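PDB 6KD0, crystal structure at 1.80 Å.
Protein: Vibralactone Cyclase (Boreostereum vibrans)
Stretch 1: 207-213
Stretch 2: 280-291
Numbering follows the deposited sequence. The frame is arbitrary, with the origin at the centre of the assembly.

Stretch 1, residues 207-213: QYPPTCH
Stretch 2, residues 280-291: WDPLRDEGLLYH

Contact between residues 207-213 and 280-291 of vibralactone cyclase, two segments of one chain whose touching residues are at least 73 positions apart in sequence. From Tyr208 to His213 the backbone of the first stretch is irregular, with Tyr208 at phi/psi 37/57, Pro209 at -82/152, Pro210 at -68/146, Thr211 at -128/-14, Cys212 at -160/132 and His213 at -57/135. The second stretch makes a type I turn from Asp281 to Arg284 (Pro282 -60/-28, Leu283 -82/4), closed by Arg284 N to Asp281 O at 3.0 Å, and runs on as a helix from Arg284 that continues past His291. Asp281 (chi1 t) caps this turn: its OD1 accepts from Leu283 N at 3.0 Å. In register, the CA atoms of Pro210 and Leu283 lie 6.0 Å apart, as do those of Thr211 and Glu286, and the contact buries 376 Å² in all.

Three direct hydrogen bonds cross the contact, all of them to Glu286, its polar centre. With chi1 p (66°), chi2 t (-169°) and chi3 -107°, the Glu286 side chain brings one carboxylate oxygen to two successive amides. Thr211 N donates to Glu286 OE1 at 2.8 Å with an N-H...O angle of 164°, and Cys212 N donates to the same Glu286 OE1 at 3.2 Å and 157°. The shorter, straighter bond is thus the one from Thr211. Cys212 O also lies 3.4 Å from Glu286 OE1, but both are acceptors and no bond joins them. Thr211, its CA-to-CB bond pointing toward the helix and chi1 p (66°), gives a third link: Thr211 OG1 donates a weak bond to Glu286 O at 2.9 Å. That carbonyl also accepts the regular helical bond from Tyr290 N, at 3.0 Å from Glu286 O.

Two waters add indirect links. One donates to both Pro209 O and Leu283 O, at 2.7 Å from each. It bridges two carbonyls that are themselves 4.3 Å apart, Pro209 O to Leu283 O, and that could not bond to each other directly. Leu283 O also accepts a weak helical bond from Gly287 N at 3.4 Å. A second water lies 2.7 Å from Cys212 O and 2.5 Å from Glu286 OE2, so both carboxylate oxygens of Glu286 take part in the contact.

In the apolar packing, Leu283 (chi1 m, chi2 t) points its CA-to-CB bond toward the first stretch and sets CD1 4.0 Å from Pro210 CB; the rings of Pro209, Pro210 and Pro282 are all C-gamma endo. Thr211 CG2 approaches Gly287 CA at 4.0 Å and Tyr290 CB at 3.6 Å, and meets the Tyr290 ring (chi1 t, chi2 -84°) obliquely. At Gly287, an ideal CB would lie 3.8 Å from Pro209 O.

Van der Waals contacts of Tyr208 (chi1 p, chi2 81°) complete the account: its CB lies 3.9 Å from Asp281 OD2 while the end of its side chain leads away, and Tyr208 O, 4.4 Å from Leu283 CD1, is buried here without a polar partner.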

ATOM      1  N   GLN A 207       0.776   1.107   4.182  1.00 20.39           N
ATOM      2  CA  GLN A 207       0.100   2.294   4.687  1.00 19.41           C
ATOM      3  C   GLN A 207      -1.372   1.960   4.860  1.00 20.64           C
ATOM      4  O   GLN A 207      -2.044   1.616   3.882  1.00 16.98           O
ATOM      5  CB  GLN A 207       0.273   3.483   3.734  1.00 20.31           C
ATOM      6  CG  GLN A 207       1.716   3.751   3.303  1.00 20.60           C
ATOM      7  CD  GLN A 207       1.813   4.688   2.104  1.00 21.81           C
ATOM      8  OE1 GLN A 207       1.039   4.577   1.152  1.00 23.43           O
ATOM      9  NE2 GLN A 207       2.782   5.606   2.133  1.00 22.34           N
ATOM     10  N   TYR A 208      -1.865   2.070   6.099  1.00 17.55           N
ATOM     11  CA  TYR A 208      -3.270   1.963   6.498  1.00 19.62           C
ATOM     12  C   TYR A 208      -4.058   0.912   5.709  1.00 16.04           C
ATOM     13  O   TYR A 208      -5.082   1.251   5.115  1.00 18.75           O
ATOM     14  CB  TYR A 208      -3.941   3.357   6.403  1.00 19.34           C
ATOM     15  CG  TYR A 208      -3.609   4.232   5.187  1.00 19.69           C
ATOM     16  CD1 TYR A 208      -4.237   4.037   3.966  1.00 21.25           C
ATOM     17  CD2 TYR A 208      -2.680   5.279   5.271  1.00 24.63           C
ATOM     18  CE1 TYR A 208      -3.954   4.828   2.859  1.00 22.89           C
ATOM     19  CE2 TYR A 208      -2.381   6.072   4.158  1.00 22.96           C
ATOM     20  CZ  TYR A 208      -3.027   5.846   2.960  1.00 24.47           C
ATOM     21  OH  TYR A 208      -2.762   6.605   1.830  1.00 25.93           O
ATOM     22  N   PRO A 209      -3.643  -0.361   5.703  1.00 16.77           N
ATOM     23  CA  PRO A 209      -4.367  -1.407   4.912  1.00 16.01           C
ATOM     24  C   PRO A 209      -5.576  -1.953   5.649  1.00 16.60           C
ATOM     25  O   PRO A 209      -5.583  -2.006   6.887  1.00 22.05           O
ATOM     26  CB  PRO A 209      -3.308  -2.514   4.754  1.00 14.98           C
ATOM     27  CG  PRO A 209      -2.511  -2.400   6.053  1.00 17.46           C
ATOM     28  CD  PRO A 209      -2.390  -0.894   6.280  1.00 19.73           C
ATOM     29  N   PRO A 210      -6.603  -2.417   4.927  1.00 19.76           N
ATOM     30  CA  PRO A 210      -7.543  -3.365   5.537  1.00 18.66           C
ATOM     31  C   PRO A 210      -6.811  -4.676   5.768  1.00 18.15           C
ATOM     32  O   PRO A 210      -5.882  -5.024   5.034  1.00 18.54           O
ATOM     33  CB  PRO A 210      -8.659  -3.512   4.488  1.00 20.16           C
ATOM     34  CG  PRO A 210      -7.994  -3.141   3.165  1.00 19.05           C
ATOM     35  CD  PRO A 210      -6.840  -2.220   3.479  1.00 16.75           C
ATOM     36  N   THR A 211      -7.178  -5.374   6.848  1.00 18.17           N
ATOM     37  CA  THR A 211      -6.526  -6.636   7.187  1.00 17.84           C
ATOM     38  C   THR A 211      -7.492  -7.782   7.416  1.00 18.46           C
ATOM     39  O   THR A 211      -7.045  -8.937   7.427  1.00 18.60           O
ATOM     40  CB  THR A 211      -5.652  -6.484   8.441  1.00 19.46           C
ATOM     41  OG1 THR A 211      -6.494  -6.205   9.567  1.00 17.89           O
ATOM     42  CG2 THR A 211      -4.652  -5.348   8.256  1.00 19.95           C
ATOM     43  N   CYS A 212      -8.785  -7.521   7.582  1.00 19.36           N
ATOM     44  CA  CYS A 212      -9.699  -8.600   7.917  1.00 20.30           C
ATOM     45  C   CYS A 212     -11.116  -8.188   7.571  1.00 24.47           C
ATOM     46  O   CYS A 212     -11.547  -7.086   7.925  1.00 24.82           O
ATOM     47  CB  CYS A 212      -9.598  -8.953   9.414  1.00 21.61           C
ATOM     48  SG  CYS A 212     -10.418 -10.496   9.815  1.00 26.15           S
ATOM     49  N   HIS A 213     -11.832  -9.075   6.894  1.00 22.55           N
ATOM     50  CA  HIS A 213     -13.259  -8.897   6.705  1.00 24.53           C
ATOM     51  C   HIS A 213     -13.955  -8.777   8.065  1.00 22.46           C
ATOM     52  O   HIS A 213     -13.656  -9.558   8.982  1.00 24.99           O
ATOM     53  CB  HIS A 213     -13.819 -10.077   5.917  1.00 25.69           C
ATOM     54  CG  HIS A 213     -15.151  -9.807   5.296  1.00 29.62           C
ATOM     55  ND1 HIS A 213     -16.286  -9.578   6.044  1.00 30.16           N
ATOM     56  CD2 HIS A 213     -15.533  -9.738   3.996  1.00 24.04           C
ATOM     57  CE1 HIS A 213     -17.309  -9.374   5.232  1.00 33.50           C
ATOM     58  NE2 HIS A 213     -16.879  -9.464   3.985  1.00 27.19           N
ATOM     59  N   TRP A 280      -7.593   8.968  12.096  1.00 21.12           N
ATOM     60  CA  TRP A 280      -9.023   9.235  11.943  1.00 18.95           C
ATOM     61  C   TRP A 280      -9.583   8.384  10.807  1.00 21.92           C
ATOM     62  O   TRP A 280      -9.902   8.876   9.729  1.00 21.05           O
ATOM     63  CB  TRP A 280      -9.241  10.720  11.680  1.00 23.40           C
ATOM     64  CG  TRP A 280     -10.654  11.212  11.826  1.00 23.93           C
ATOM     65  CD1 TRP A 280     -11.770  10.483  12.148  1.00 24.62           C
ATOM     66  CD2 TRP A 280     -11.099  12.563  11.638  1.00 24.23           C
ATOM     67  NE1 TRP A 280     -12.878  11.305  12.180  1.00 27.29           N
ATOM     68  CE2 TRP A 280     -12.490  12.584  11.868  1.00 26.95           C
ATOM     69  CE3 TRP A 280     -10.455  13.754  11.286  1.00 26.44           C
ATOM     70  CZ2 TRP A 280     -13.245  13.758  11.770  1.00 24.05           C
ATOM     71  CZ3 TRP A 280     -11.211  14.919  11.189  1.00 28.51           C
ATOM     72  CH2 TRP A 280     -12.586  14.907  11.431  1.00 27.78           C
ATOM     73  N   ASP A 281      -9.721   7.083  11.078  1.00 22.74           N
ATOM     74  CA  ASP A 281      -9.839   6.092  10.014  1.00 21.12           C
ATOM     75  C   ASP A 281     -10.526   4.861  10.591  1.00 21.73           C
ATOM     76  O   ASP A 281     -10.043   4.305  11.587  1.00 22.02           O
ATOM     77  CB  ASP A 281      -8.433   5.776   9.470  1.00 19.39           C
ATOM     78  CG  ASP A 281      -8.422   4.807   8.291  1.00 19.67           C
ATOM     79  OD1 ASP A 281      -9.469   4.213   7.933  1.00 21.90           O
ATOM     80  OD2 ASP A 281      -7.327   4.643   7.715  1.00 23.34           O
ATOM     81  N   PRO A 282     -11.664   4.433  10.031  1.00 19.55           N
ATOM     82  CA  PRO A 282     -12.323   3.211  10.541  1.00 22.35           C
ATOM     83  C   PRO A 282     -11.454   1.968  10.440  1.00 22.47           C
ATOM     84  O   PRO A 282     -11.612   1.045  11.252  1.00 23.77           O
ATOM     85  CB  PRO A 282     -13.576   3.091   9.658  1.00 22.32           C
ATOM     86  CG  PRO A 282     -13.218   3.839   8.400  1.00 20.36           C
ATOM     87  CD  PRO A 282     -12.389   5.003   8.878  1.00 19.40           C
ATOM     88  N   LEU A 283     -10.536   1.915   9.476  1.00 21.31           N
ATOM     89  CA  LEU A 283      -9.624   0.779   9.316  1.00 23.33           C
ATOM     90  C   LEU A 283      -8.420   0.836  10.251  1.00 22.49           C
ATOM     91  O   LEU A 283      -7.534  -0.021  10.149  1.00 20.46           O
ATOM     92  CB  LEU A 283      -9.115   0.720   7.867  1.00 19.51           C
ATOM     93  CG  LEU A 283     -10.117   0.428   6.761  1.00 23.83           C
ATOM     94  CD1 LEU A 283      -9.403   0.285   5.392  1.00 24.69           C
ATOM     95  CD2 LEU A 283     -10.938  -0.811   7.069  1.00 20.89           C
ATOM     96  N   ARG A 284      -8.348   1.832  11.141  1.00 22.19           N
ATOM     97  CA  ARG A 284      -7.144   2.002  11.947  1.00 19.20           C
ATOM     98  C   ARG A 284      -6.871   0.779  12.813  1.00 19.75           C
ATOM     99  O   ARG A 284      -5.752   0.251  12.831  1.00 20.98           O
ATOM    100  CB  ARG A 284      -7.264   3.255  12.819  1.00 22.24           C
ATOM    101  CG  ARG A 284      -6.064   3.489  13.735  1.00 25.36           C
ATOM    102  CD  ARG A 284      -6.407   4.517  14.834  1.00 25.57           C
ATOM    103  NE  ARG A 284      -7.330   3.970  15.830  1.00 25.82           N
ATOM    104  CZ  ARG A 284      -8.353   4.629  16.370  1.00 29.65           C
ATOM    105  NH1 ARG A 284      -8.625   5.877  16.004  1.00 26.48           N
ATOM    106  NH2 ARG A 284      -9.111   4.035  17.283  1.00 27.69           N
ATOM    107  N   ASP A 285      -7.882   0.312  13.542  1.00 22.62           N
ATOM    108  CA  ASP A 285      -7.612  -0.667  14.590  1.00 22.86           C
ATOM    109  C   ASP A 285      -7.329  -2.066  14.037  1.00 22.91           C
ATOM    110  O   ASP A 285      -6.516  -2.790  14.621  1.00 23.67           O
ATOM    111  CB  ASP A 285      -8.752  -0.668  15.607  1.00 20.44           C
ATOM    112  CG  ASP A 285      -8.701   0.549  16.536  1.00 27.31           C
ATOM    113  OD1 ASP A 285      -7.632   1.197  16.632  1.00 27.58           O
ATOM    114  OD2 ASP A 285      -9.729   0.879  17.143  1.00 28.73           O
ATOM    115  N   GLU A 286      -7.930  -2.468  12.912  1.00 21.37           N
ATOM    116  CA  GLU A 286      -7.539  -3.767  12.362  1.00 21.91           C
ATOM    117  C   GLU A 286      -6.106  -3.737  11.846  1.00 19.52           C
ATOM    118  O   GLU A 286      -5.410  -4.761  11.887  1.00 19.23           O
ATOM    119  CB  GLU A 286      -8.513  -4.221  11.274  1.00 23.16           C
ATOM    120  CG  GLU A 286      -8.543  -3.370  10.016  1.00 21.87           C
ATOM    121  CD  GLU A 286      -9.718  -3.752   9.130  1.00 27.50           C
ATOM    122  OE1 GLU A 286      -9.505  -4.394   8.072  1.00 23.28           O
ATOM    123  OE2 GLU A 286     -10.861  -3.440   9.517  1.00 28.01           O
ATOM    124  N   GLY A 287      -5.631  -2.571  11.402  1.00 18.91           N
ATOM    125  CA  GLY A 287      -4.228  -2.446  11.046  1.00 19.78           C
ATOM    126  C   GLY A 287      -3.317  -2.500  12.260  1.00 19.76           C
ATOM    127  O   GLY A 287      -2.268  -3.154  12.241  1.00 21.57           O
ATOM    128  N   LEU A 288      -3.693  -1.800  13.331  1.00 21.12           N
ATOM    129  CA  LEU A 288      -2.902  -1.873  14.562  1.00 21.70           C
ATOM    130  C   LEU A 288      -2.875  -3.295  15.114  1.00 21.59           C
ATOM    131  O   LEU A 288      -1.842  -3.765  15.606  1.00 25.35           O
ATOM    132  CB  LEU A 288      -3.466  -0.900  15.593  1.00 26.45           C
ATOM    133  CG  LEU A 288      -3.377   0.589  15.236  1.00 29.21           C
ATOM    134  CD1 LEU A 288      -3.942   1.431  16.370  1.00 28.39           C
ATOM    135  CD2 LEU A 288      -1.948   0.961  14.934  1.00 25.62           C
ATOM    136  N   LEU A 289      -3.987  -4.014  14.987  1.00 20.64           N
ATOM    137  CA  LEU A 289      -4.040  -5.397  15.434  1.00 19.62           C
ATOM    138  C   LEU A 289      -3.103  -6.265  14.608  1.00 25.07           C
ATOM    139  O   LEU A 289      -2.358  -7.087  15.160  1.00 24.78           O
ATOM    140  CB  LEU A 289      -5.474  -5.909  15.341  1.00 21.01           C
ATOM    141  CG  LEU A 289      -5.701  -7.381  15.631  1.00 25.19           C
ATOM    142  CD1 LEU A 289      -5.273  -7.677  17.057  1.00 28.73           C
ATOM    143  CD2 LEU A 289      -7.177  -7.687  15.409  1.00 23.95           C
ATOM    144  N   TYR A 290      -3.139  -6.104  13.275  1.00 20.67           N
ATOM    145  CA  TYR A 290      -2.253  -6.881  12.409  1.00 20.63           C
ATOM    146  C   TYR A 290      -0.798  -6.623  12.779  1.00 21.96           C
ATOM    147  O   TYR A 290       0.002  -7.559  12.908  1.00 22.53           O
ATOM    148  CB  TYR A 290      -2.513  -6.540  10.924  1.00 18.06           C
ATOM    149  CG  TYR A 290      -1.594  -7.296   9.970  1.00 15.87           C
ATOM    150  CD1 TYR A 290      -0.304  -6.825   9.673  1.00 17.16           C
ATOM    151  CD2 TYR A 290      -1.995  -8.495   9.400  1.00 19.27           C
ATOM    152  CE1 TYR A 290       0.537  -7.516   8.839  1.00 16.36           C
ATOM    153  CE2 TYR A 290      -1.155  -9.204   8.556  1.00 17.78           C
ATOM    154  CZ  TYR A 290       0.105  -8.714   8.289  1.00 18.17           C
ATOM    155  OH  TYR A 290       0.935  -9.415   7.456  1.00 21.80           O
ATOM    156  N   HIS A 291      -0.455  -5.354  13.009  1.00 20.83           N
ATOM    157  CA  HIS A 291       0.900  -5.014  13.409  1.00 20.00           C
ATOM    158  C   HIS A 291       1.276  -5.657  14.745  1.00 22.02           C
ATOM    159  O   HIS A 291       2.409  -6.130  14.919  1.00 23.88           O
ATOM    160  CB  HIS A 291       1.029  -3.501  13.479  1.00 23.78           C
ATOM    161  CG  HIS A 291       2.266  -3.043  14.173  1.00 27.14           C
ATOM    162  ND1 HIS A 291       2.272  -2.659  15.500  1.00 31.36           N
ATOM    163  CD2 HIS A 291       3.534  -2.897  13.728  1.00 28.45           C
ATOM    164  CE1 HIS A 291       3.493  -2.294  15.841  1.00 25.50           C
ATOM    165  NE2 HIS A 291       4.273  -2.416  14.781  1.00 29.36           N
TER
HETATM  166  O   HOH W   1      -5.153  -0.260   8.835  1.00 22.28           O
HETATM  167  O   HOH W   2     -12.704  -5.156   9.373  1.00 31.08           O